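Local coordinates for protein aryl acylamidase (bacterium CSBL00001, PDB 4YJ6) that probably hydrolyses the amide bond of N-acylated aromatic amines, as a member of the amidase signature enzyme family, at residues 11-16 with 77-82; 26-31 with 59-64; 192-197 with 398-403; 278-283 with 430-435. All blocks are in the same frame, centred on the assembly; numbering follows the deposited sequence.

Contact 1 (11-16 with 77-82)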
loop_
_atom_site.group_PDB
_atom_site.type_symbol
_atom_site.label_atom_id
_atom_site.label_comp_id
_atom_site.label_asym_id
_atom_site.label_seq_id
_atom_site.Cartn_x
_atom_site.Cartn_y
_atom_site.Cartn_z
ATOM N N LYS A 11 -1.544 -9.537 17.908
ATOM C CA LYS A 11 -1.218 -8.424 18.778
ATOM C C LYS A 11 -0.976 -7.175 17.917
ATOM O O LYS A 11 -0.410 -7.290 16.816
ATOM C CB LYS A 11 0.034 -8.706 19.597
ATOM C CG LYS A 11 -0.169 -9.824 20.618
ATOM C CD LYS A 11 -0.906 -9.314 21.867
ATOM C CE LYS A 11 -0.812 -10.346 23.019
ATOM N NZ LYS A 11 -1.639 -11.556 22.731
ATOM N N SER A 12 -1.388 -6.020 18.427
ATOM C CA SER A 12 -1.115 -4.755 17.729
ATOM C C SER A 12 0.326 -4.299 17.925
ATOM O O SER A 12 1.034 -4.780 18.809
ATOM C CB SER A 12 -2.064 -3.654 18.191
ATOM O OG SER A 12 -1.758 -3.251 19.502
ATOM N N ALA A 13 0.785 -3.379 17.080
ATOM C CA ALA A 13 2.107 -2.790 17.300
ATOM C C ALA A 13 2.138 -2.073 18.645
ATOM O O ALA A 13 3.137 -2.144 19.360
ATOM C CB ALA A 13 2.462 -1.802 16.155
ATOM N N ALA A 14 1.055 -1.363 18.987
ATOM C CA ALA A 14 1.004 -0.686 20.277
ATOM C C ALA A 14 1.157 -1.714 21.401
ATOM O O ALA A 14 1.886 -1.484 22.366
ATOM C CB ALA A 14 -0.321 0.079 20.433
ATOM N N GLU A 15 0.500 -2.851 21.274
ATOM C CA GLU A 15 0.600 -3.884 22.319
ATOM C C GLU A 15 2.000 -4.463 22.402
ATOM O O GLU A 15 2.534 -4.628 23.489
ATOM C CB GLU A 15 -0.413 -4.996 22.072
ATOM C CG GLU A 15 -1.830 -4.529 22.401
ATOM C CD GLU A 15 -2.905 -5.531 22.024
ATOM O OE1 GLU A 15 -2.776 -6.204 20.979
ATOM O OE2 GLU A 15 -3.927 -5.618 22.768
ATOM N N ILE A 16 2.595 -4.794 21.261
ATOM C CA ILE A 16 3.966 -5.326 21.279
ATOM C C ILE A 16 4.962 -4.343 21.859
ATOM O O ILE A 16 5.859 -4.717 22.638
ATOM C CB ILE A 16 4.404 -5.750 19.877
ATOM C CG1 ILE A 16 3.598 -7.012 19.505
ATOM C CG2 ILE A 16 5.905 -6.095 19.874
ATOM C CD1 ILE A 16 3.638 -7.329 18.060
ATOM N N ALA A 77 10.184 -0.232 19.351
ATOM C CA ALA A 77 11.092 -1.295 19.767
ATOM C C ALA A 77 10.422 -2.668 19.871
ATOM O O ALA A 77 9.477 -2.879 20.653
ATOM C CB ALA A 77 11.787 -0.920 21.119
ATOM N N GLY A 78 10.918 -3.596 19.067
ATOM C CA GLY A 78 10.465 -4.973 19.104
ATOM C C GLY A 78 9.309 -5.297 18.161
ATOM O O GLY A 78 8.923 -6.441 18.048
ATOM N N VAL A 79 8.751 -4.302 17.483
ATOM C CA VAL A 79 7.618 -4.579 16.598
ATOM C C VAL A 79 8.139 -5.285 15.357
ATOM O O VAL A 79 8.983 -4.736 14.660
ATOM C CB VAL A 79 6.947 -3.264 16.179
ATOM C CG1 VAL A 79 5.861 -3.524 15.085
ATOM C CG2 VAL A 79 6.344 -2.594 17.389
ATOM N N PRO A 80 7.624 -6.486 15.035
ATOM C CA PRO A 80 8.114 -7.197 13.851
ATOM C C PRO A 80 7.430 -6.715 12.586
ATOM O O PRO A 80 6.238 -6.446 12.619
ATOM C CB PRO A 80 7.729 -8.646 14.131
ATOM C CG PRO A 80 6.451 -8.543 14.948
ATOM C CD PRO A 80 6.621 -7.270 15.791
ATOM N N THR A 81 8.159 -6.637 11.481
ATOM C CA THR A 81 7.524 -6.184 10.252
ATOM C C THR A 81 8.308 -6.732 9.062
ATOM O O THR A 81 9.371 -7.351 9.241
ATOM C CB THR A 81 7.438 -4.621 10.208
ATOM O OG1 THR A 81 6.596 -4.233 9.105
ATOM C CG2 THR A 81 8.830 -3.986 10.007
ATOM N N LEU A 82 7.774 -6.555 7.857
ATOM C CA LEU A 82 8.501 -6.914 6.634
ATOM C C LEU A 82 8.362 -5.779 5.616
ATOM O O LEU A 82 7.348 -5.041 5.656
ATOM C CB LEU A 82 7.948 -8.210 6.018
ATOM C CG LEU A 82 8.262 -9.521 6.741
ATOM C CD1 LEU A 82 7.304 -9.764 7.907
ATOM C CD2 LEU A 82 8.158 -10.667 5.742
#
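Ile16 makes the tight side of this contact. Its CG2 lies 3.5 Å from the carbonyl oxygen of Gly78, while its CD1 meets Pro80 CD tip to tip at 3.7 Å. With chi1 at -70°, CG1 stands beside the backbone N and CG2 is anti to it, which parts the two branches so that one serves Gly78 and the other starts out toward the proline. Ile16 CG2 also comes within 4.3 Å of Val79 CG2. One turn earlier Ala13 offers only a methyl: its CB touches both branches of the valine, 4.0 Å from Val79 CG1 and 4.1 Å from Val79 CG2. Everything that touches here is buried and apolar apart from backbone carbonyls. The contact sets the first turn of helix 13-21 against the entry to strand 80-84, and Pro80 is packed as well by Val30 and Thr34 of helix 27-45. The solvent side of the same turn is polar. There Ser12 and Glu15 form a capping box: Glu15 N gives a 2.9 Å bond to Ser12 OG, and Ser12 N returns one to Glu15 OE1, nearly straight at 173° and reaching the carboxylate on its anti side. Asp233 of helix 231-241 takes up the next two amides, those of Ala13 and Ala14, while the carboxylate of Glu15 lies on the exposed flank.

Contact 2 (26-31 with 59-64)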
loop_
_atom_site.group_PDB
_atom_site.type_symbol
_atom_site.label_atom_id
_atom_site.label_comp_id
_atom_site.label_asym_id
_atom_site.label_seq_id
_atom_site.Cartn_x
_atom_site.Cartn_y
_atom_site.Cartn_z
ATOM N N SER A 26 10.752 -10.888 25.492
ATOM C CA SER A 26 12.013 -10.471 24.881
ATOM C C SER A 26 11.846 -10.253 23.380
ATOM O O SER A 26 11.109 -10.973 22.750
ATOM C CB SER A 26 13.053 -11.584 25.036
ATOM O OG SER A 26 14.291 -11.162 24.437
ATOM N N PRO A 27 12.592 -9.283 22.809
ATOM C CA PRO A 27 12.675 -9.174 21.342
ATOM C C PRO A 27 13.030 -10.523 20.704
ATOM O O PRO A 27 12.515 -10.846 19.636
ATOM C CB PRO A 27 13.801 -8.172 21.129
ATOM C CG PRO A 27 13.839 -7.360 22.380
ATOM C CD PRO A 27 13.427 -8.282 23.491
ATOM N N ARG A 28 13.898 -11.307 21.345
ATOM C CA ARG A 28 14.212 -12.627 20.805
ATOM C C ARG A 28 12.967 -13.475 20.636
ATOM O O ARG A 28 12.822 -14.184 19.648
ATOM C CB ARG A 28 15.173 -13.393 21.728
ATOM C CG ARG A 28 16.547 -12.747 21.955
ATOM C CD ARG A 28 17.350 -13.702 22.842
ATOM N NE ARG A 28 18.700 -13.259 23.198
ATOM C CZ ARG A 28 19.797 -13.566 22.510
ATOM N NH1 ARG A 28 19.702 -14.304 21.379
ATOM N NH2 ARG A 28 20.993 -13.153 22.977
ATOM N N GLU A 29 12.056 -13.420 21.615
ATOM C CA GLU A 29 10.892 -14.265 21.569
ATOM C C GLU A 29 9.904 -13.710 20.532
ATOM O O GLU A 29 9.244 -14.455 19.844
ATOM C CB GLU A 29 10.226 -14.369 22.943
ATOM C CG GLU A 29 9.064 -15.317 22.914
ATOM C CD GLU A 29 8.385 -15.491 24.270
ATOM O OE1 GLU A 29 7.251 -16.058 24.298
ATOM O OE2 GLU A 29 8.978 -15.062 25.296
ATOM N N VAL A 30 9.843 -12.394 20.396
ATOM C CA VAL A 30 9.005 -11.825 19.335
ATOM C C VAL A 30 9.465 -12.373 17.985
ATOM O O VAL A 30 8.658 -12.784 17.161
ATOM C CB VAL A 30 9.084 -10.296 19.300
ATOM C CG1 VAL A 30 8.293 -9.807 18.065
ATOM C CG2 VAL A 30 8.494 -9.695 20.592
ATOM N N VAL A 31 10.774 -12.388 17.745
ATOM C CA VAL A 31 11.265 -12.855 16.436
ATOM C C VAL A 31 10.953 -14.343 16.239
ATOM O O VAL A 31 10.442 -14.736 15.193
ATOM C CB VAL A 31 12.757 -12.607 16.307
ATOM C CG1 VAL A 31 13.356 -13.329 15.107
ATOM C CG2 VAL A 31 13.014 -11.077 16.258
ATOM N N LYS A 59 19.573 -8.563 15.445
ATOM C CA LYS A 59 19.064 -7.275 15.889
ATOM C C LYS A 59 18.326 -7.467 17.198
ATOM O O LYS A 59 18.411 -6.619 18.075
ATOM C CB LYS A 59 18.106 -6.665 14.868
ATOM C CG LYS A 59 18.744 -6.271 13.528
ATOM C CD LYS A 59 19.716 -5.149 13.684
ATOM C CE LYS A 59 20.235 -4.688 12.303
ATOM N NZ LYS A 59 20.553 -3.250 12.360
ATOM N N ALA A 60 17.583 -8.566 17.319
ATOM C CA ALA A 60 16.828 -8.795 18.563
ATOM C C ALA A 60 17.766 -8.963 19.752
ATOM O O ALA A 60 17.463 -8.489 20.853
ATOM C CB ALA A 60 15.948 -10.014 18.429
ATOM N N ALA A 61 18.886 -9.671 19.556
ATOM C CA ALA A 61 19.865 -9.849 20.676
ATOM C C ALA A 61 20.416 -8.518 21.146
ATOM O O ALA A 61 20.562 -8.276 22.341
ATOM C CB ALA A 61 21.031 -10.804 20.269
ATOM N N ALA A 62 20.721 -7.632 20.201
ATOM C CA ALA A 62 21.270 -6.327 20.541
ATOM C C ALA A 62 20.195 -5.461 21.223
ATOM O O ALA A 62 20.482 -4.723 22.164
ATOM C CB ALA A 62 21.823 -5.640 19.269
ATOM N N LEU A 63 18.956 -5.574 20.751
ATOM C CA LEU A 63 17.858 -4.786 21.333
ATOM C C LEU A 63 17.605 -5.280 22.755
ATOM O O LEU A 63 17.410 -4.491 23.707
ATOM C CB LEU A 63 16.599 -4.978 20.483
ATOM C CG LEU A 63 15.555 -3.849 20.386
ATOM C CD1 LEU A 63 14.147 -4.401 20.135
ATOM C CD2 LEU A 63 15.577 -2.730 21.426
ATOM N N GLU A 64 17.644 -6.596 22.906
ATOM C CA GLU A 64 17.433 -7.184 24.223
ATOM C C GLU A 64 18.510 -6.681 25.183
ATOM O O GLU A 64 18.200 -6.318 26.333
ATOM C CB GLU A 64 17.461 -8.698 24.136
ATOM C CG GLU A 64 17.371 -9.381 25.523
ATOM C CD GLU A 64 17.590 -10.874 25.433
ATOM O OE1 GLU A 64 16.600 -11.635 25.496
ATOM O OE2 GLU A 64 18.768 -11.293 25.299
#
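Arg28 and Glu64 cross at about a right angle where helices 27-45 and 53-69 pack side by side. The local axes approach to 8.5 Å and run close to antiparallel, at 154°. Arg28 stretches out from CG to NE, and NE donates to Glu64 OE2 at 2.9 Å in a nearly straight salt bridge. The oxygen lies close to the guanidinium plane, but the nitrogen stands above the carboxylate plane, the two flat groups being turned 55° apart. Ala61 CB covers one guanidinium face near its rim, 3.6 Å from Arg28 NH2. Glu64 has CG anti to its backbone N (chi1 175°) and an extended chain beyond, and its other oxygen, OE1, receives the hydroxyl of Ser26 from OG at 2.6 Å, on the anti side. Deeper in, the Pro27 ring crosses Leu63 at a right angle, its CG 3.7 Å from Leu63 CD1. Ala60 CB touches both Pro27 CB, at 3.9 Å, and Val31 CG2, at 3.8 Å, and a small side chain there is consistent with the close approach of the helices. Ser26 is also the N-cap, its OG accepting from Arg28 N at 3.1 Å. The carboxylate of Glu64 is thus gripped through both oxygens, beside a guanidinium and near the N-terminal end of a helix, surroundings that would probably favour its negative charge.

Contact 3 (192-197 with 398-403)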
loop_
_atom_site.group_PDB
_atom_site.type_symbol
_atom_site.label_atom_id
_atom_site.label_comp_id
_atom_site.label_asym_id
_atom_site.label_seq_id
_atom_site.Cartn_x
_atom_site.Cartn_y
_atom_site.Cartn_z
ATOM N N ALA A 192 -5.145 -3.433 0.818
ATOM C CA ALA A 192 -5.811 -3.235 2.104
ATOM C C ALA A 192 -7.340 -3.433 1.935
ATOM O O ALA A 192 -7.982 -4.132 2.729
ATOM C CB ALA A 192 -5.521 -1.821 2.636
ATOM N N ALA A 193 -7.900 -2.799 0.897
ATOM C CA ALA A 193 -9.351 -2.866 0.624
ATOM C C ALA A 193 -9.786 -4.327 0.469
ATOM O O ALA A 193 -10.822 -4.740 0.999
ATOM C CB ALA A 193 -9.674 -2.086 -0.657
ATOM N N TRP A 194 -9.022 -5.106 -0.290
ATOM C CA TRP A 194 -9.420 -6.511 -0.484
ATOM C C TRP A 194 -9.139 -7.436 0.705
ATOM O O TRP A 194 -9.507 -8.597 0.641
ATOM C CB TRP A 194 -8.718 -7.085 -1.717
ATOM C CG TRP A 194 -9.361 -6.713 -3.034
ATOM C CD1 TRP A 194 -10.451 -5.899 -3.225
ATOM C CD2 TRP A 194 -8.951 -7.149 -4.338
ATOM N NE1 TRP A 194 -10.735 -5.809 -4.572
ATOM C CE2 TRP A 194 -9.847 -6.569 -5.274
ATOM C CE3 TRP A 194 -7.935 -7.998 -4.806
ATOM C CZ2 TRP A 194 -9.735 -6.779 -6.647
ATOM C CZ3 TRP A 194 -7.823 -8.213 -6.182
ATOM C CH2 TRP A 194 -8.720 -7.590 -7.084
ATOM N N THR A 195 -8.449 -6.963 1.747
ATOM C CA THR A 195 -8.072 -7.837 2.882
ATOM C C THR A 195 -8.521 -7.331 4.250
ATOM O O THR A 195 -8.054 -7.826 5.279
ATOM C CB THR A 195 -6.537 -8.074 2.942
ATOM O OG1 THR A 195 -5.892 -6.809 3.077
ATOM C CG2 THR A 195 -6.059 -8.768 1.692
ATOM N N ASN A 196 -9.445 -6.372 4.285
ATOM C CA ASN A 196 -9.986 -5.906 5.570
ATOM C C ASN A 196 -8.878 -5.293 6.418
ATOM O O ASN A 196 -8.912 -5.404 7.627
ATOM C CB ASN A 196 -10.656 -7.075 6.373
ATOM C CG ASN A 196 -11.586 -6.590 7.450
ATOM O OD1 ASN A 196 -12.561 -5.900 7.156
ATOM N ND2 ASN A 196 -11.323 -6.969 8.700
ATOM N N THR A 197 -7.895 -4.657 5.778
ATOM C CA THR A 197 -6.874 -3.948 6.534
ATOM C C THR A 197 -6.882 -2.457 6.219
ATOM O O THR A 197 -7.549 -2.004 5.286
ATOM C CB THR A 197 -5.498 -4.563 6.303
ATOM O OG1 THR A 197 -5.251 -4.701 4.896
ATOM C CG2 THR A 197 -5.441 -5.974 6.967
ATOM N N PRO A 398 -15.625 4.589 -2.788
ATOM C CA PRO A 398 -15.140 3.218 -2.625
ATOM C C PRO A 398 -13.659 3.208 -2.982
ATOM O O PRO A 398 -13.255 3.914 -3.903
ATOM C CB PRO A 398 -15.925 2.399 -3.680
ATOM C CG PRO A 398 -17.042 3.356 -4.191
ATOM C CD PRO A 398 -16.459 4.758 -3.995
ATOM N N THR A 399 -12.856 2.406 -2.297
ATOM C CA THR A 399 -11.441 2.319 -2.682
ATOM C C THR A 399 -11.299 1.765 -4.096
ATOM O O THR A 399 -10.493 2.260 -4.874
ATOM C CB THR A 399 -10.700 1.406 -1.698
ATOM O OG1 THR A 399 -10.983 1.884 -0.383
ATOM C CG2 THR A 399 -9.165 1.387 -1.955
ATOM N N LEU A 400 -12.099 0.731 -4.407
ATOM C CA LEU A 400 -11.965 -0.014 -5.639
ATOM C C LEU A 400 -13.318 -0.237 -6.304
ATOM O O LEU A 400 -14.350 -0.228 -5.638
ATOM C CB LEU A 400 -11.394 -1.404 -5.368
ATOM C CG LEU A 400 -10.064 -1.382 -4.630
ATOM C CD1 LEU A 400 -9.662 -2.810 -4.282
ATOM C CD2 LEU A 400 -9.036 -0.720 -5.546
ATOM N N ALA A 401 -13.275 -0.474 -7.610
ATOM C CA ALA A 401 -14.518 -0.647 -8.394
ATOM C C ALA A 401 -15.039 -2.088 -8.388
ATOM O O ALA A 401 -16.147 -2.327 -8.896
ATOM C CB ALA A 401 -14.276 -0.222 -9.814
ATOM N N CYS A 402 -14.255 -3.033 -7.874
ATOM C CA CYS A 402 -14.666 -4.448 -7.893
ATOM C C CYS A 402 -14.109 -5.228 -6.708
ATOM O O CYS A 402 -13.174 -4.788 -6.024
ATOM C CB CYS A 402 -14.221 -5.128 -9.194
ATOM S SG CYS A 402 -12.401 -5.118 -9.470
HETATM N N MSE A 403 -14.697 -6.400 -6.493
HETATM C CA MSE A 403 -14.270 -7.330 -5.457
HETATM C C MSE A 403 -13.053 -8.142 -5.878
HETATM O O MSE A 403 -12.660 -8.142 -7.046
HETATM C CB MSE A 403 -15.432 -8.299 -5.155
HETATM C CG MSE A 403 -16.719 -7.606 -4.743
HETATM SE SE MSE A 403 -16.513 -6.545 -3.122
HETATM C CE MSE A 403 -16.014 -7.932 -1.839
#
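Trp194 lays one face of its indole against the backbone of Met403, a selenomethionine whose carbonyl carbon sits 3.2 Å above the ring plane, toward the rim. The same indole points its N-H at the preceding carbonyl: Trp194 NE1 donates to Cys402 O at 3.0 Å and 161°, and the oxygen lies close to the ring plane. With chi1 at -80° CG stands anti to the carbonyl carbon, beside the backbone N. Packing is tight at the five-membered ring, which Leu400 crosses at about a right angle, its CD1 3.2 Å from Trp194 NE1 and 3.4 Å from Trp194 CD1. That methyl also touches Ala193 CB at 3.7 Å. Ala193 CB also meets Thr399 CG2, while the hydroxyl of Thr399 turns to Ser445. A Schellman motif follows the last turn of helix 190-195: Asn196 takes a positive phi, and the amides of Thr195 and Thr197 reach Ala192 O from opposite faces of its plane. The partner is the loop leaving strand 394-398 of the large mixed sheet, so the contact joins the C-terminal turn of a short helix to the exit from an interior strand. A phenylalanine in place of Trp194 would probably leave Cys402 O without its N-H donor and open a gap beside Leu400 and Met403. A second tryptophan, Trp430, meets the Trp194 ring with its plane almost parallel.

Contact 4 (278-283 with 430-435)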
loop_
_atom_site.group_PDB
_atom_site.type_symbol
_atom_site.label_atom_id
_atom_site.label_comp_id
_atom_site.label_asym_id
_atom_site.label_seq_id
_atom_site.Cartn_x
_atom_site.Cartn_y
_atom_site.Cartn_z
ATOM N N GLY A 278 -17.919 9.775 -10.708
ATOM C CA GLY A 278 -18.624 10.187 -11.912
ATOM C C GLY A 278 -18.169 9.553 -13.207
ATOM O O GLY A 278 -18.756 9.833 -14.261
ATOM N N VAL A 279 -17.114 8.737 -13.171
ATOM C CA VAL A 279 -16.532 8.209 -14.406
ATOM C C VAL A 279 -16.248 6.704 -14.400
ATOM O O VAL A 279 -16.033 6.152 -15.468
ATOM C CB VAL A 279 -15.195 8.910 -14.787
ATOM C CG1 VAL A 279 -15.441 10.385 -15.085
ATOM C CG2 VAL A 279 -14.188 8.789 -13.654
ATOM N N PHE A 280 -16.219 6.042 -13.233
ATOM C CA PHE A 280 -15.898 4.594 -13.224
ATOM C C PHE A 280 -17.149 3.727 -13.147
ATOM O O PHE A 280 -18.116 4.097 -12.484
ATOM C CB PHE A 280 -15.074 4.199 -11.997
ATOM C CG PHE A 280 -13.698 4.829 -11.934
ATOM C CD1 PHE A 280 -13.513 6.042 -11.264
ATOM C CD2 PHE A 280 -12.610 4.209 -12.532
ATOM C CE1 PHE A 280 -12.252 6.620 -11.183
ATOM C CE2 PHE A 280 -11.327 4.779 -12.475
ATOM C CZ PHE A 280 -11.150 5.979 -11.783
ATOM N N PRO A 281 -17.096 2.544 -13.797
ATOM C CA PRO A 281 -18.128 1.529 -13.550
ATOM C C PRO A 281 -17.826 0.813 -12.244
ATOM O O PRO A 281 -16.717 0.316 -12.102
ATOM C CB PRO A 281 -17.990 0.604 -14.750
ATOM C CG PRO A 281 -16.490 0.668 -15.103
ATOM C CD PRO A 281 -16.123 2.130 -14.819
ATOM N N VAL A 282 -18.756 0.808 -11.293
ATOM C CA VAL A 282 -18.474 0.237 -9.978
ATOM C C VAL A 282 -19.521 -0.799 -9.651
ATOM O O VAL A 282 -20.720 -0.536 -9.813
ATOM C CB VAL A 282 -18.506 1.333 -8.887
ATOM C CG1 VAL A 282 -18.299 0.737 -7.485
ATOM C CG2 VAL A 282 -17.428 2.378 -9.224
ATOM N N GLN A 283 -19.091 -1.964 -9.185
ATOM C CA GLN A 283 -20.062 -3.024 -8.847
ATOM C C GLN A 283 -21.122 -2.489 -7.874
ATOM O O GLN A 283 -20.830 -1.845 -6.849
ATOM C CB GLN A 283 -19.333 -4.272 -8.296
ATOM C CG GLN A 283 -18.486 -4.934 -9.353
ATOM C CD GLN A 283 -17.703 -6.130 -8.842
ATOM O OE1 GLN A 283 -17.505 -6.307 -7.617
ATOM N NE2 GLN A 283 -17.250 -6.963 -9.775
ATOM N N TRP A 430 -9.659 -0.434 -12.590
ATOM C CA TRP A 430 -10.629 -0.519 -11.498
ATOM C C TRP A 430 -10.023 -0.016 -10.161
ATOM O O TRP A 430 -10.700 0.017 -9.125
ATOM C CB TRP A 430 -11.090 -1.993 -11.354
ATOM C CG TRP A 430 -9.890 -2.938 -11.390
ATOM C CD1 TRP A 430 -9.273 -3.437 -12.498
ATOM C CD2 TRP A 430 -9.142 -3.423 -10.263
ATOM N NE1 TRP A 430 -8.181 -4.202 -12.130
ATOM C CE2 TRP A 430 -8.103 -4.226 -10.762
ATOM C CE3 TRP A 430 -9.276 -3.275 -8.876
ATOM C CZ2 TRP A 430 -7.155 -4.854 -9.916
ATOM C CZ3 TRP A 430 -8.363 -3.905 -8.041
ATOM C CH2 TRP A 430 -7.331 -4.697 -8.563
ATOM N N CYS A 431 -8.745 0.360 -10.182
ATOM C CA CYS A 431 -8.091 0.852 -8.966
ATOM C C CYS A 431 -8.269 2.371 -8.899
ATOM O O CYS A 431 -7.337 3.123 -9.236
ATOM C CB CYS A 431 -6.587 0.512 -8.970
ATOM S SG CYS A 431 -6.277 -1.273 -9.236
HETATM N N MSE A 432 -9.447 2.808 -8.446
HETATM C CA MSE A 432 -9.838 4.220 -8.485
HETATM C C MSE A 432 -8.940 5.095 -7.633
HETATM O O MSE A 432 -8.904 6.305 -7.813
HETATM C CB MSE A 432 -11.302 4.331 -8.072
HETATM C CG MSE A 432 -12.114 3.451 -8.969
HETATM SE SE MSE A 432 -13.977 3.911 -8.646
HETATM C CE MSE A 432 -14.281 3.043 -6.943
ATOM N N THR A 433 -8.225 4.440 -6.716
ATOM C CA THR A 433 -7.127 5.041 -5.944
ATOM C C THR A 433 -6.122 5.848 -6.771
ATOM O O THR A 433 -5.468 6.756 -6.219
ATOM C CB THR A 433 -6.313 3.893 -5.300
ATOM O OG1 THR A 433 -6.123 2.839 -6.254
ATOM C CG2 THR A 433 -7.118 3.297 -4.157
ATOM N N TYR A 434 -5.941 5.520 -8.059
ATOM C CA TYR A 434 -4.843 6.173 -8.788
ATOM C C TYR A 434 -5.067 7.683 -8.915
ATOM O O TYR A 434 -4.099 8.412 -9.229
ATOM C CB TYR A 434 -4.541 5.543 -10.173
ATOM C CG TYR A 434 -5.632 5.663 -11.236
ATOM C CD1 TYR A 434 -5.968 6.906 -11.794
ATOM C CD2 TYR A 434 -6.268 4.525 -11.725
ATOM C CE1 TYR A 434 -6.961 7.007 -12.780
ATOM C CE2 TYR A 434 -7.249 4.611 -12.700
ATOM C CZ TYR A 434 -7.591 5.850 -13.225
ATOM O OH TYR A 434 -8.569 5.934 -14.209
ATOM N N LEU A 435 -6.294 8.159 -8.698
ATOM C CA LEU A 435 -6.521 9.614 -8.786
ATOM C C LEU A 435 -5.604 10.386 -7.818
ATOM O O LEU A 435 -5.178 11.486 -8.150
ATOM C CB LEU A 435 -7.970 9.985 -8.521
ATOM C CG LEU A 435 -8.951 9.384 -9.516
ATOM C CD1 LEU A 435 -10.401 9.739 -9.078
ATOM C CD2 LEU A 435 -8.670 9.883 -10.917
#
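A Met-aromatic contact forms the heart of this buried apolar cluster, where loop 278-283 meets the turn leading into helix 434-439. Met432, a selenomethionine, puts CG squarely over the Phe280 ring, 3.5 Å from its centroid and only 6° off the normal, a CH-pi contact. The selenium stands oblique to the ring, 3.4 Å from Phe280 CD1. From there the chain bends at chi3 (-76°), which brings CE to 3.9 Å from Val282 CG2. At its far end Phe280 meets Tyr434 tip to tip in an offset edge-to-face pair: the phenylalanine edge points to the tyrosine face, with centroids 5.8 Å apart and planes at 65°. Leu435 CD1 comes up to the ring edge, 4.2 Å from Phe280 CE1. An alanine at Phe280 would probably leave Met432 CG and the Tyr434 face without their aromatic partner and open a sizeable gap between loop and turn. Around the cluster, helix 315-339 contributes Gln315 against Phe280 and Met318 against Tyr434 and Leu435. Loop 278-283 itself runs from strand 270-273 into helix 284-299, and Cys431 and Thr433, whose side chains start away from that loop, rest on Ile190 of helix 190-195.

In the fold
From the N terminus, helix 13-21 comes first in the chain, and contact 1 sets it against strand 80-84, closing a loop of 60 residues. Contact 2 lies within that loop, pairing helices 27-45 and 53-69, and the two touch where Val30 and Leu63 pack on Gly78. Much farther on, contact 3 ties helix 190-195 to the loop after strand 394-398, closing a loop of 200 residues. Contact 4 ties the loop between strand 270-273 and helix 284-299 to the start of helix 434-439. These two loops cross, their segments alternating along the chain, and Gln283 probably bonds to Ala401 and Met403. Contacts 2 and 4 lie on opposite sides of the chain's centre, about 44 Å apart between their centres.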